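Local coordinates for mitogen activated protein kinase, putative (Leishmania donovani, PDB 4QNY), which probably transfers the gamma-phosphate of ATP to serine and threonine residues of protein substrates, as a mitogen-activated protein kinase of the parasite, at residues K52-E57 / K66-E71; D81-L86 / C167-A172; I89-D94 / D99-V104. One frame throughout, in Å; residues are numbered along the deposited sequence. Where two conformers were deposited one is given.

Interaction 1 of 3, residues K52-E57 / K66-E71; sequences KRVNKE and KRILRE. With ANP (phosphoaminophosphonic acid-adenylate ester), chain D.
K52, on strand 47-54, reaches across to E71 of helix 62-77, and the two side chains come from opposite directions to meet beside the nucleotide phosphates. The lysine chain is fully extended, with CG trans to the backbone N (chi1 -175°) and every later torsion also near 180°, which carries its amine as far from the strand as the chain allows. There NZ lies 2.7 Å from E71 OE2, a salt bridge made through the syn lone pair of that oxygen. The same NZ donates to O2A of the ATP analogue ANP at 2.8 Å, and also to its O2G and to the bridging O3A; the alpha and gamma phosphates are thus gripped by one amine. The other carboxylate oxygen, E71 OE1, lies 2.9 Å from ANP O2G. Two residues on, V54 faces the helix again and meets I68 tip to tip, V54 CG2 touching I68 CD1 at 3.9 Å. F101 of strand 101-106 packs on both V54 and I68 and so extends this apolar patch. The pairing is the strand-to-helix lysine–glutamate bridge of protein kinases, and its closure here is consistent with the helix-in arrangement of active kinases. One amine thus ties the helix carboxylate to the phosphates, so E71 probably helps position K52 against the triphosphate.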
loop_
_atom_site.group_PDB
_atom_site.type_symbol
_atom_site.label_atom_id
_atom_site.label_comp_id
_atom_site.label_asym_id
_atom_site.label_seq_id
_atom_site.Cartn_x
_atom_site.Cartn_y
_atom_site.Cartn_z
ATOM N N LYS A 52 3.489 8.825 13.464
ATOM C CA LYS A 52 3.829 7.414 13.340
ATOM C C LYS A 52 5.112 7.089 14.101
ATOM O O LYS A 52 6.202 7.494 13.697
ATOM C CB LYS A 52 3.975 7.039 11.863
ATOM C CG LYS A 52 4.221 5.564 11.598
ATOM C CD LYS A 52 4.271 5.295 10.102
ATOM C CE LYS A 52 4.455 3.819 9.804
ATOM N NZ LYS A 52 4.454 3.551 8.339
ATOM N N ARG A 53 4.977 6.360 15.204
ATOM C CA ARG A 53 6.128 6.004 16.026
ATOM C C ARG A 53 6.863 4.797 15.459
ATOM O O ARG A 53 6.243 3.826 15.025
ATOM C CB ARG A 53 5.698 5.720 17.470
ATOM C CG ARG A 53 6.861 5.552 18.444
ATOM C CD ARG A 53 6.381 5.173 19.840
ATOM N NE ARG A 53 7.462 5.196 20.822
ATOM C CZ ARG A 53 8.205 4.141 21.147
ATOM N NH1 ARG A 53 7.988 2.969 20.566
ATOM N NH2 ARG A 53 9.166 4.259 22.054
ATOM N N VAL A 54 8.188 4.868 15.462
ATOM C CA VAL A 54 9.026 3.745 15.066
ATOM C C VAL A 54 9.769 3.220 16.291
ATOM O O VAL A 54 10.550 3.947 16.903
ATOM C CB VAL A 54 10.034 4.149 13.977
ATOM C CG1 VAL A 54 10.916 2.972 13.608
ATOM C CG2 VAL A 54 9.306 4.682 12.752
ATOM N N ASN A 55 9.524 1.963 16.656
ATOM C CA ASN A 55 10.083 1.423 17.893
ATOM C C ASN A 55 11.474 0.811 17.729
ATOM O O ASN A 55 12.034 0.788 16.632
ATOM C CB ASN A 55 9.127 0.391 18.503
ATOM C CG ASN A 55 8.750 -0.716 17.536
ATOM O OD1 ASN A 55 9.458 -0.984 16.565
ATOM N ND2 ASN A 55 7.626 -1.370 17.805
ATOM N N LYS A 56 12.015 0.312 18.836
ATOM C CA LYS A 56 13.403 -0.138 18.906
ATOM C C LYS A 56 13.713 -1.341 18.020
ATOM O O LYS A 56 14.860 -1.545 17.625
ATOM C CB LYS A 56 13.768 -0.469 20.355
ATOM N N GLU A 57 12.695 -2.134 17.710
ATOM C CA GLU A 57 12.901 -3.376 16.974
ATOM C C GLU A 57 13.325 -3.113 15.531
ATOM O O GLU A 57 13.903 -3.982 14.878
ATOM C CB GLU A 57 11.631 -4.230 17.010
ATOM C CG GLU A 57 10.793 -4.056 18.275
ATOM C CD GLU A 57 11.536 -4.414 19.555
ATOM O OE1 GLU A 57 12.553 -5.138 19.489
ATOM O OE2 GLU A 57 11.096 -3.966 20.635
ATOM N N LYS A 66 16.872 0.110 7.097
ATOM C CA LYS A 66 17.032 0.624 5.742
ATOM C C LYS A 66 15.671 0.832 5.083
ATOM O O LYS A 66 15.506 1.719 4.247
ATOM C CB LYS A 66 17.893 -0.321 4.900
ATOM C CG LYS A 66 19.383 -0.252 5.212
ATOM C CD LYS A 66 20.151 -1.382 4.537
ATOM C CE LYS A 66 20.286 -1.157 3.038
ATOM N NZ LYS A 66 21.333 -0.147 2.715
ATOM N N ARG A 67 14.698 0.013 5.471
ATOM C CA ARG A 67 13.346 0.131 4.941
ATOM C C ARG A 67 12.662 1.404 5.427
ATOM O O ARG A 67 11.982 2.084 4.658
ATOM C CB ARG A 67 12.503 -1.084 5.332
ATOM C CG ARG A 67 12.846 -2.358 4.583
ATOM C CD ARG A 67 11.897 -3.480 4.969
ATOM N NE ARG A 67 12.223 -4.734 4.299
ATOM C CZ ARG A 67 11.577 -5.878 4.502
ATOM N NH1 ARG A 67 11.942 -6.973 3.848
ATOM N NH2 ARG A 67 10.566 -5.926 5.359
ATOM N N ILE A 68 12.839 1.724 6.706
ATOM C CA ILE A 68 12.181 2.893 7.275
ATOM C C ILE A 68 12.831 4.174 6.748
ATOM O O ILE A 68 12.150 5.174 6.544
ATOM C CB ILE A 68 12.194 2.865 8.831
ATOM C CG1 ILE A 68 11.103 3.778 9.395
ATOM C CG2 ILE A 68 13.560 3.228 9.398
ATOM C CD1 ILE A 68 9.697 3.282 9.130
ATOM N N LEU A 69 14.136 4.127 6.494
ATOM C CA LEU A 69 14.851 5.279 5.956
ATOM C C LEU A 69 14.345 5.615 4.561
ATOM O O LEU A 69 14.133 6.782 4.227
ATOM C CB LEU A 69 16.358 5.014 5.921
ATOM C CG LEU A 69 17.211 6.069 5.211
ATOM C CD1 LEU A 69 17.102 7.414 5.912
ATOM C CD2 LEU A 69 18.662 5.623 5.119
ATOM N N ARG A 70 14.151 4.580 3.751
ATOM C CA ARG A 70 13.632 4.746 2.401
ATOM C C ARG A 70 12.208 5.292 2.427
ATOM O O ARG A 70 11.832 6.107 1.586
ATOM C CB ARG A 70 13.679 3.417 1.642
ATOM C CG ARG A 70 13.083 3.481 0.245
ATOM C CD ARG A 70 13.104 2.123 -0.441
ATOM N NE ARG A 70 14.455 1.712 -0.818
ATOM C CZ ARG A 70 14.734 0.617 -1.516
ATOM N NH1 ARG A 70 13.754 -0.183 -1.919
ATOM N NH2 ARG A 70 15.991 0.320 -1.816
ATOM N N GLU A 71 11.423 4.846 3.403
ATOM C CA GLU A 71 10.032 5.273 3.529
ATOM C C GLU A 71 9.923 6.772 3.802
ATOM O O GLU A 71 9.099 7.461 3.201
ATOM C CB GLU A 71 9.326 4.486 4.636
ATOM C CG GLU A 71 7.858 4.847 4.810
ATOM C CD GLU A 71 7.184 4.053 5.913
ATOM O OE1 GLU A 71 7.756 3.033 6.351
ATOM O OE2 GLU A 71 6.080 4.450 6.342
HETATM P PG ANP D . 5.104 0.060 8.239
HETATM O O1G ANP D . 5.146 0.623 9.625
HETATM O O2G ANP D . 5.691 1.123 7.234
HETATM O O3G ANP D . 6.001 -1.244 8.179
HETATM P PB ANP D . 2.356 0.048 8.935
HETATM O O1B ANP D . 2.763 -0.470 10.276
HETATM O O2B ANP D . 1.013 -0.625 8.530
HETATM N N3B ANP D . 3.518 -0.332 7.780
HETATM P PA ANP D . 1.037 2.381 8.229
HETATM O O1A ANP D . 0.374 1.528 7.216
HETATM O O2A ANP D . 1.705 3.619 7.625
HETATM O O3A ANP D . 2.186 1.599 9.018
HETATM O "O5'" ANP D . -0.049 2.792 9.306
HETATM C "C5'" ANP D . -0.917 1.821 9.926
HETATM C "C4'" ANP D . -2.319 2.377 9.981
HETATM O "O4'" ANP D . -2.303 3.690 10.578
HETATM C "C3'" ANP D . -2.998 2.578 8.633
HETATM O "O3'" ANP D . -3.591 1.369 8.174
HETATM C "C2'" ANP D . -4.047 3.643 8.957
HETATM O "O2'" ANP D . -5.233 3.068 9.494
HETATM C "C1'" ANP D . -3.332 4.488 10.020
HETATM N N9 ANP D . -2.734 5.710 9.493
HETATM C C8 ANP D . -1.484 5.854 8.959
HETATM N N7 ANP D . -1.204 7.074 8.557
HETATM C C5 ANP D . -2.363 7.777 8.850
HETATM C C6 ANP D . -2.717 9.132 8.667
HETATM N N6 ANP D . -1.909 10.046 8.126
HETATM N N1 ANP D . -3.951 9.515 9.067
HETATM C C2 ANP D . -4.765 8.604 9.608
HETATM N N3 ANP D . -4.540 7.306 9.830
HETATM C C4 ANP D . -3.315 6.957 9.425
#

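Interaction 2 of 3, residues D81-L86 / C167-A172; sequences DNIIGL and CDFGLA. With MG (magnesium ion), chain C; ANP (phosphoaminophosphonic acid-adenylate ester), chain D.
I84 and C167 make the closest approach here, I84 CG2 lying 3.6 Å from C167 CB, where the two backbones are also nearest, with their CA atoms 5.6 Å apart. The I84 side chain divides its work: CG2 sits on the cysteine, while CG1, trans to the backbone N (chi1 -169°), carries CD1 to within 3.7 Å of N6 of the ANP adenine. Beside it I83 turns its CG2 to the rim of the F169 ring, 3.7 Å from CZ and near the ring plane, the two side chains crossing at about a right angle. Helix 124-143 adds I141 to both I83 and F169, and H148 meets F169 edge to face, so this apolar part is closely filled. Residues 168-170 are the DFG motif of protein kinases at the start of the activation segment, and here the phenylalanine is packed inward while the aspartate faces the nucleotide. On the polar side the two segments part, and D168 works on the ligand instead: its CB points away from 81-86, and OD2 binds the magnesium at 2.1 Å. ANP supplies O1A and O2B to the same ion, two waters take further positions, and N155 completes the set. D168 OD1 accepts from G170 N at 3.2 Å through its anti lone pair, an Asx turn that helps fix the rotation of the carboxylate. One of the magnesium-bound waters also lies 2.8 Å from ANP O3', linking the metal's hydrated side to the ribose.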
loop_
_atom_site.group_PDB
_atom_site.type_symbol
_atom_site.label_atom_id
_atom_site.label_comp_id
_atom_site.label_asym_id
_atom_site.label_seq_id
_atom_site.Cartn_x
_atom_site.Cartn_y
_atom_site.Cartn_z
ATOM N N ASP A 81 -1.536 15.459 -3.885
ATOM C CA ASP A 81 -2.753 15.394 -3.085
ATOM C C ASP A 81 -3.236 13.962 -2.845
ATOM O O ASP A 81 -3.967 13.708 -1.888
ATOM C CB ASP A 81 -3.865 16.210 -3.746
ATOM C CG ASP A 81 -3.556 17.694 -3.785
ATOM O OD1 ASP A 81 -3.363 18.289 -2.703
ATOM O OD2 ASP A 81 -3.506 18.266 -4.893
ATOM N N ASN A 82 -2.830 13.033 -3.703
ATOM C CA ASN A 82 -3.254 11.642 -3.559
ATOM C C ASN A 82 -2.174 10.757 -2.945
ATOM O O ASN A 82 -2.278 9.529 -2.957
ATOM C CB ASN A 82 -3.692 11.077 -4.911
ATOM C CG ASN A 82 -4.962 11.729 -5.431
ATOM O OD1 ASN A 82 -5.043 12.119 -6.594
ATOM N ND2 ASN A 82 -5.961 11.851 -4.563
ATOM N N ILE A 83 -1.135 11.390 -2.411
ATOM C CA ILE A 83 -0.096 10.690 -1.665
ATOM C C ILE A 83 0.088 11.388 -0.323
ATOM O O ILE A 83 0.273 12.604 -0.277
ATOM C CB ILE A 83 1.243 10.657 -2.430
ATOM C CG1 ILE A 83 1.065 9.986 -3.795
ATOM C CG2 ILE A 83 2.308 9.934 -1.617
ATOM C CD1 ILE A 83 2.301 10.035 -4.668
ATOM N N ILE A 84 0.025 10.622 0.764
ATOM C CA ILE A 84 0.073 11.199 2.105
ATOM C C ILE A 84 1.358 12.008 2.308
ATOM O O ILE A 84 2.459 11.566 1.970
ATOM C CB ILE A 84 -0.064 10.106 3.200
ATOM C CG1 ILE A 84 -0.297 10.746 4.570
ATOM C CG2 ILE A 84 1.133 9.161 3.208
ATOM C CD1 ILE A 84 -1.648 11.418 4.703
ATOM N N GLY A 85 1.196 13.219 2.831
ATOM C CA GLY A 85 2.297 14.160 2.933
ATOM C C GLY A 85 3.113 14.028 4.202
ATOM O O GLY A 85 2.666 13.445 5.189
ATOM N N LEU A 86 4.320 14.581 4.168
ATOM C CA LEU A 86 5.214 14.556 5.318
ATOM C C LEU A 86 5.314 15.943 5.944
ATOM O O LEU A 86 5.655 16.912 5.266
ATOM C CB LEU A 86 6.601 14.058 4.904
ATOM C CG LEU A 86 7.602 13.787 6.027
ATOM C CD1 LEU A 86 7.147 12.610 6.872
ATOM C CD2 LEU A 86 8.991 13.542 5.459
ATOM N N CYS A 167 -0.620 5.527 1.466
ATOM C CA CYS A 167 0.399 5.574 2.509
ATOM C C CYS A 167 1.206 4.279 2.581
ATOM O O CYS A 167 1.038 3.384 1.750
ATOM C CB CYS A 167 -0.242 5.859 3.870
ATOM S SG CYS A 167 -1.245 4.506 4.532
ATOM N N ASP A 168 2.086 4.207 3.579
ATOM C CA ASP A 168 2.896 3.022 3.869
ATOM C C ASP A 168 3.837 2.648 2.722
ATOM O O ASP A 168 3.572 1.715 1.964
ATOM C CB ASP A 168 1.994 1.832 4.215
ATOM C CG ASP A 168 2.736 0.727 4.949
ATOM O OD1 ASP A 168 3.982 0.693 4.890
ATOM O OD2 ASP A 168 2.067 -0.114 5.587
ATOM N N PHE A 169 4.945 3.375 2.615
ATOM C CA PHE A 169 5.984 3.051 1.644
ATOM C C PHE A 169 7.081 2.212 2.293
ATOM O O PHE A 169 8.257 2.344 1.955
ATOM C CB PHE A 169 6.581 4.327 1.045
ATOM C CG PHE A 169 5.613 5.116 0.209
ATOM C CD1 PHE A 169 5.479 4.861 -1.145
ATOM C CD2 PHE A 169 4.839 6.114 0.778
ATOM C CE1 PHE A 169 4.590 5.585 -1.918
ATOM C CE2 PHE A 169 3.948 6.842 0.010
ATOM C CZ PHE A 169 3.824 6.577 -1.340
ATOM N N GLY A 170 6.687 1.349 3.224
ATOM C CA GLY A 170 7.633 0.554 3.987
ATOM C C GLY A 170 8.224 -0.625 3.235
ATOM O O GLY A 170 9.252 -1.169 3.635
ATOM N N LEU A 171 7.574 -1.024 2.147
ATOM C CA LEU A 171 8.055 -2.145 1.345
ATOM C C LEU A 171 8.313 -1.734 -0.098
ATOM O O LEU A 171 8.411 -2.584 -0.983
ATOM C CB LEU A 171 7.053 -3.301 1.381
ATOM C CG LEU A 171 7.021 -4.161 2.645
ATOM C CD1 LEU A 171 5.950 -5.235 2.527
ATOM C CD2 LEU A 171 8.383 -4.786 2.898
ATOM N N ALA A 172 8.424 -0.430 -0.330
ATOM C CA ALA A 172 8.588 0.098 -1.679
ATOM C C ALA A 172 9.884 -0.380 -2.327
ATOM O O ALA A 172 10.913 -0.519 -1.662
ATOM C CB ALA A 172 8.535 1.613 -1.661
HETATM MG MG MG C . 0.113 -0.279 6.448
HETATM P PG ANP D . 5.104 0.060 8.239
HETATM O O1G ANP D . 5.146 0.623 9.625
HETATM O O2G ANP D . 5.691 1.123 7.234
HETATM O O3G ANP D . 6.001 -1.244 8.179
HETATM P PB ANP D . 2.356 0.048 8.935
HETATM O O1B ANP D . 2.763 -0.470 10.276
HETATM O O2B ANP D . 1.013 -0.625 8.530
HETATM N N3B ANP D . 3.518 -0.332 7.780
HETATM P PA ANP D . 1.037 2.381 8.229
HETATM O O1A ANP D . 0.374 1.528 7.216
HETATM O O2A ANP D . 1.705 3.619 7.625
HETATM O O3A ANP D . 2.186 1.599 9.018
HETATM O "O5'" ANP D . -0.049 2.792 9.306
HETATM C "C5'" ANP D . -0.917 1.821 9.926
HETATM C "C4'" ANP D . -2.319 2.377 9.981
HETATM O "O4'" ANP D . -2.303 3.690 10.578
HETATM C "C3'" ANP D . -2.998 2.578 8.633
HETATM O "O3'" ANP D . -3.591 1.369 8.174
HETATM C "C2'" ANP D . -4.047 3.643 8.957
HETATM O "O2'" ANP D . -5.233 3.068 9.494
HETATM C "C1'" ANP D . -3.332 4.488 10.020
HETATM N N9 ANP D . -2.734 5.710 9.493
HETATM C C8 ANP D . -1.484 5.854 8.959
HETATM N N7 ANP D . -1.204 7.074 8.557
HETATM C C5 ANP D . -2.363 7.777 8.850
HETATM C C6 ANP D . -2.717 9.132 8.667
HETATM N N6 ANP D . -1.909 10.046 8.126
HETATM N N1 ANP D . -3.951 9.515 9.067
HETATM C C2 ANP D . -4.765 8.604 9.608
HETATM N N3 ANP D . -4.540 7.306 9.830
HETATM C C4 ANP D . -3.315 6.957 9.425
HETATM O O HOH W 1 -1.703 -0.521 7.375
HETATM O O HOH W 2 0.124 -2.211 5.999
#

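Interaction 3 of 3, residues I89-D94 / D99-V104; sequences ILTPED and DHFYIV
The beta hairpin of strands 86-90 and 101-106 forms one edge of the five-stranded antiparallel sheet of the kinase N-lobe, and residues 89-94 and 99-104 include its turn-proximal end. Within these segments L90 and Y102 form an antiparallel hydrogen-bonded pair. Y102 N gives to L90 O at 2.9 Å in a nearly straight bond. The return bond, from L90 N to Y102 O at 3.0 Å, is more bent, with an N-H...O angle of 151°. Their side chains leave on the same face, where L90 CB rests 3.9 Å from Y102 CB. The phenol then leads away from L90, and its OH bonds to E14. I89 and I103 form the adjacent non-hydrogen-bonded pair, and on that other face I89 CG2 lies 4.3 Å from F101 CD2. F101 projects its ring from a CG held between backbone N and carbonyl carbon (chi1 78°), with T91 CG2 alongside its CB at 3.9 Å; I344 of helix 337-349 also touches this phenylalanine. Beyond the last bridge, P92 continues the contact: its CD is 3.3 Å from H100 O, and its CG comes near the imidazole at CE1. Within its own segment, H100 ND1 donates to D99 OD2 at 2.9 Å in the ring plane, which holds the imidazole's rotation. The two L90–Y102 bonds hold the register at this end of the hairpin, while I89, F101 and I103 pack toward I72 of helix 62-77; L90 and V104 on the opposite face touch M51 and V49 of strand 47-54, and F101 also reaches V54.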
loop_
_atom_site.group_PDB
_atom_site.type_symbol
_atom_site.label_atom_id
_atom_site.label_comp_id
_atom_site.label_asym_id
_atom_site.label_seq_id
_atom_site.Cartn_x
_atom_site.Cartn_y
_atom_site.Cartn_z
ATOM N N ILE A 89 9.887 15.199 10.947
ATOM C CA ILE A 89 10.616 14.011 11.385
ATOM C C ILE A 89 11.261 14.271 12.747
ATOM O O ILE A 89 12.259 14.983 12.844
ATOM C CB ILE A 89 11.710 13.598 10.379
ATOM C CG1 ILE A 89 11.117 13.385 8.984
ATOM C CG2 ILE A 89 12.420 12.337 10.853
ATOM C CD1 ILE A 89 10.195 12.191 8.888
ATOM N N LEU A 90 10.686 13.688 13.794
ATOM C CA LEU A 90 11.173 13.903 15.153
ATOM C C LEU A 90 12.181 12.838 15.568
ATOM O O LEU A 90 11.843 11.661 15.682
ATOM C CB LEU A 90 10.006 13.927 16.139
ATOM C CG LEU A 90 8.880 14.914 15.829
ATOM C CD1 LEU A 90 7.815 14.865 16.914
ATOM C CD2 LEU A 90 9.425 16.325 15.669
ATOM N N THR A 91 13.418 13.262 15.802
ATOM C CA THR A 91 14.491 12.356 16.194
ATOM C C THR A 91 15.183 12.833 17.469
ATOM O O THR A 91 15.297 14.035 17.699
ATOM C CB THR A 91 15.532 12.223 15.074
ATOM O OG1 THR A 91 15.946 13.531 14.667
ATOM C CG2 THR A 91 14.944 11.491 13.875
ATOM N N PRO A 92 15.639 11.889 18.308
ATOM C CA PRO A 92 16.375 12.235 19.532
ATOM C C PRO A 92 17.719 12.891 19.230
ATOM O O PRO A 92 18.451 12.418 18.360
ATOM C CB PRO A 92 16.575 10.879 20.220
ATOM C CG PRO A 92 15.538 9.984 19.623
ATOM C CD PRO A 92 15.391 10.442 18.209
ATOM N N GLU A 93 18.036 13.966 19.944
ATOM C CA GLU A 93 19.282 14.692 19.728
ATOM C C GLU A 93 20.497 13.866 20.143
ATOM O O GLU A 93 21.572 13.991 19.560
ATOM C CB GLU A 93 19.266 16.018 20.491
ATOM N N ASP A 94 20.318 13.021 21.153
ATOM C CA ASP A 94 21.401 12.180 21.646
ATOM C C ASP A 94 21.385 10.818 20.958
ATOM O O ASP A 94 20.408 10.077 21.066
ATOM C CB ASP A 94 21.294 12.011 23.165
ATOM C CG ASP A 94 22.599 11.564 23.802
ATOM O OD1 ASP A 94 23.456 10.995 23.094
ATOM O OD2 ASP A 94 22.766 11.778 25.021
ATOM N N ASP A 99 16.713 5.239 20.042
ATOM C CA ASP A 99 16.190 3.888 19.907
ATOM C C ASP A 99 14.750 3.949 19.409
ATOM O O ASP A 99 14.030 2.952 19.423
ATOM C CB ASP A 99 16.278 3.133 21.235
ATOM C CG ASP A 99 15.445 3.774 22.330
ATOM O OD1 ASP A 99 15.166 3.093 23.338
ATOM O OD2 ASP A 99 15.071 4.958 22.185
ATOM N N HIS A 100 14.349 5.138 18.971
ATOM C CA HIS A 100 12.999 5.388 18.477
ATOM C C HIS A 100 12.937 6.756 17.809
ATOM O O HIS A 100 13.797 7.603 18.044
ATOM C CB HIS A 100 11.981 5.327 19.615
ATOM C CG HIS A 100 11.972 6.554 20.473
ATOM N ND1 HIS A 100 12.914 6.786 21.452
ATOM C CD2 HIS A 100 11.143 7.625 20.487
ATOM C CE1 HIS A 100 12.662 7.942 22.038
ATOM N NE2 HIS A 100 11.594 8.472 21.470
ATOM N N PHE A 101 11.916 6.972 16.984
ATOM C CA PHE A 101 11.665 8.291 16.409
ATOM C C PHE A 101 10.257 8.365 15.824
ATOM O O PHE A 101 9.604 7.340 15.627
ATOM C CB PHE A 101 12.715 8.636 15.344
ATOM C CG PHE A 101 12.493 7.966 14.021
ATOM C CD1 PHE A 101 12.918 6.667 13.806
ATOM C CD2 PHE A 101 11.884 8.647 12.979
ATOM C CE1 PHE A 101 12.725 6.053 12.586
ATOM C CE2 PHE A 101 11.686 8.039 11.759
ATOM C CZ PHE A 101 12.108 6.740 11.561
ATOM N N TYR A 102 9.795 9.582 15.555
ATOM C CA TYR A 102 8.423 9.801 15.107
ATOM C C TYR A 102 8.329 10.343 13.685
ATOM O O TYR A 102 9.093 11.223 13.286
ATOM C CB TYR A 102 7.703 10.758 16.060
ATOM C CG TYR A 102 7.245 10.113 17.347
ATOM C CD1 TYR A 102 5.959 9.606 17.471
ATOM C CD2 TYR A 102 8.100 10.008 18.437
ATOM C CE1 TYR A 102 5.535 9.015 18.645
ATOM C CE2 TYR A 102 7.684 9.418 19.615
ATOM C CZ TYR A 102 6.401 8.923 19.713
ATOM O OH TYR A 102 5.979 8.334 20.881
ATOM N N ILE A 103 7.377 9.807 12.929
ATOM C CA ILE A 103 7.062 10.310 11.599
ATOM C C ILE A 103 5.765 11.108 11.654
ATOM O O ILE A 103 4.722 10.579 12.040
ATOM C CB ILE A 103 6.920 9.168 10.576
ATOM C CG1 ILE A 103 8.212 8.353 10.504
ATOM C CG2 ILE A 103 6.551 9.721 9.209
ATOM C CD1 ILE A 103 8.072 7.065 9.725
ATOM N N VAL A 104 5.835 12.378 11.273
ATOM C CA VAL A 104 4.674 13.258 11.345
ATOM C C VAL A 104 4.070 13.504 9.966
ATOM O O VAL A 104 4.716 14.074 9.086
ATOM C CB VAL A 104 5.037 14.607 11.988
ATOM C CG1 VAL A 104 3.838 15.537 11.987
ATOM C CG2 VAL A 104 5.552 14.393 13.404
#

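All three contacts fall in the kinase domain and gather around its N-lobe and nucleotide cleft. Interactions 1 and 3 share the five-stranded sheet, in which strands 47-54 and 101-106 are neighbours, and their centres are about 10 Å apart. The centre of interaction 2 is about 14 Å from that of interaction 1 and about 19 Å from that of interaction 3; it meets the former where R70 NH1 probably bonds to A172 O. Along the chain, interaction 1 is complete before 81-86 begins, and the hairpin of interaction 3 falls between the two segments of interaction 2. Interactions 1 and 2 both touch ANP, so the sheet, helix 62-77 and the DFG region are tied together around the nucleotide.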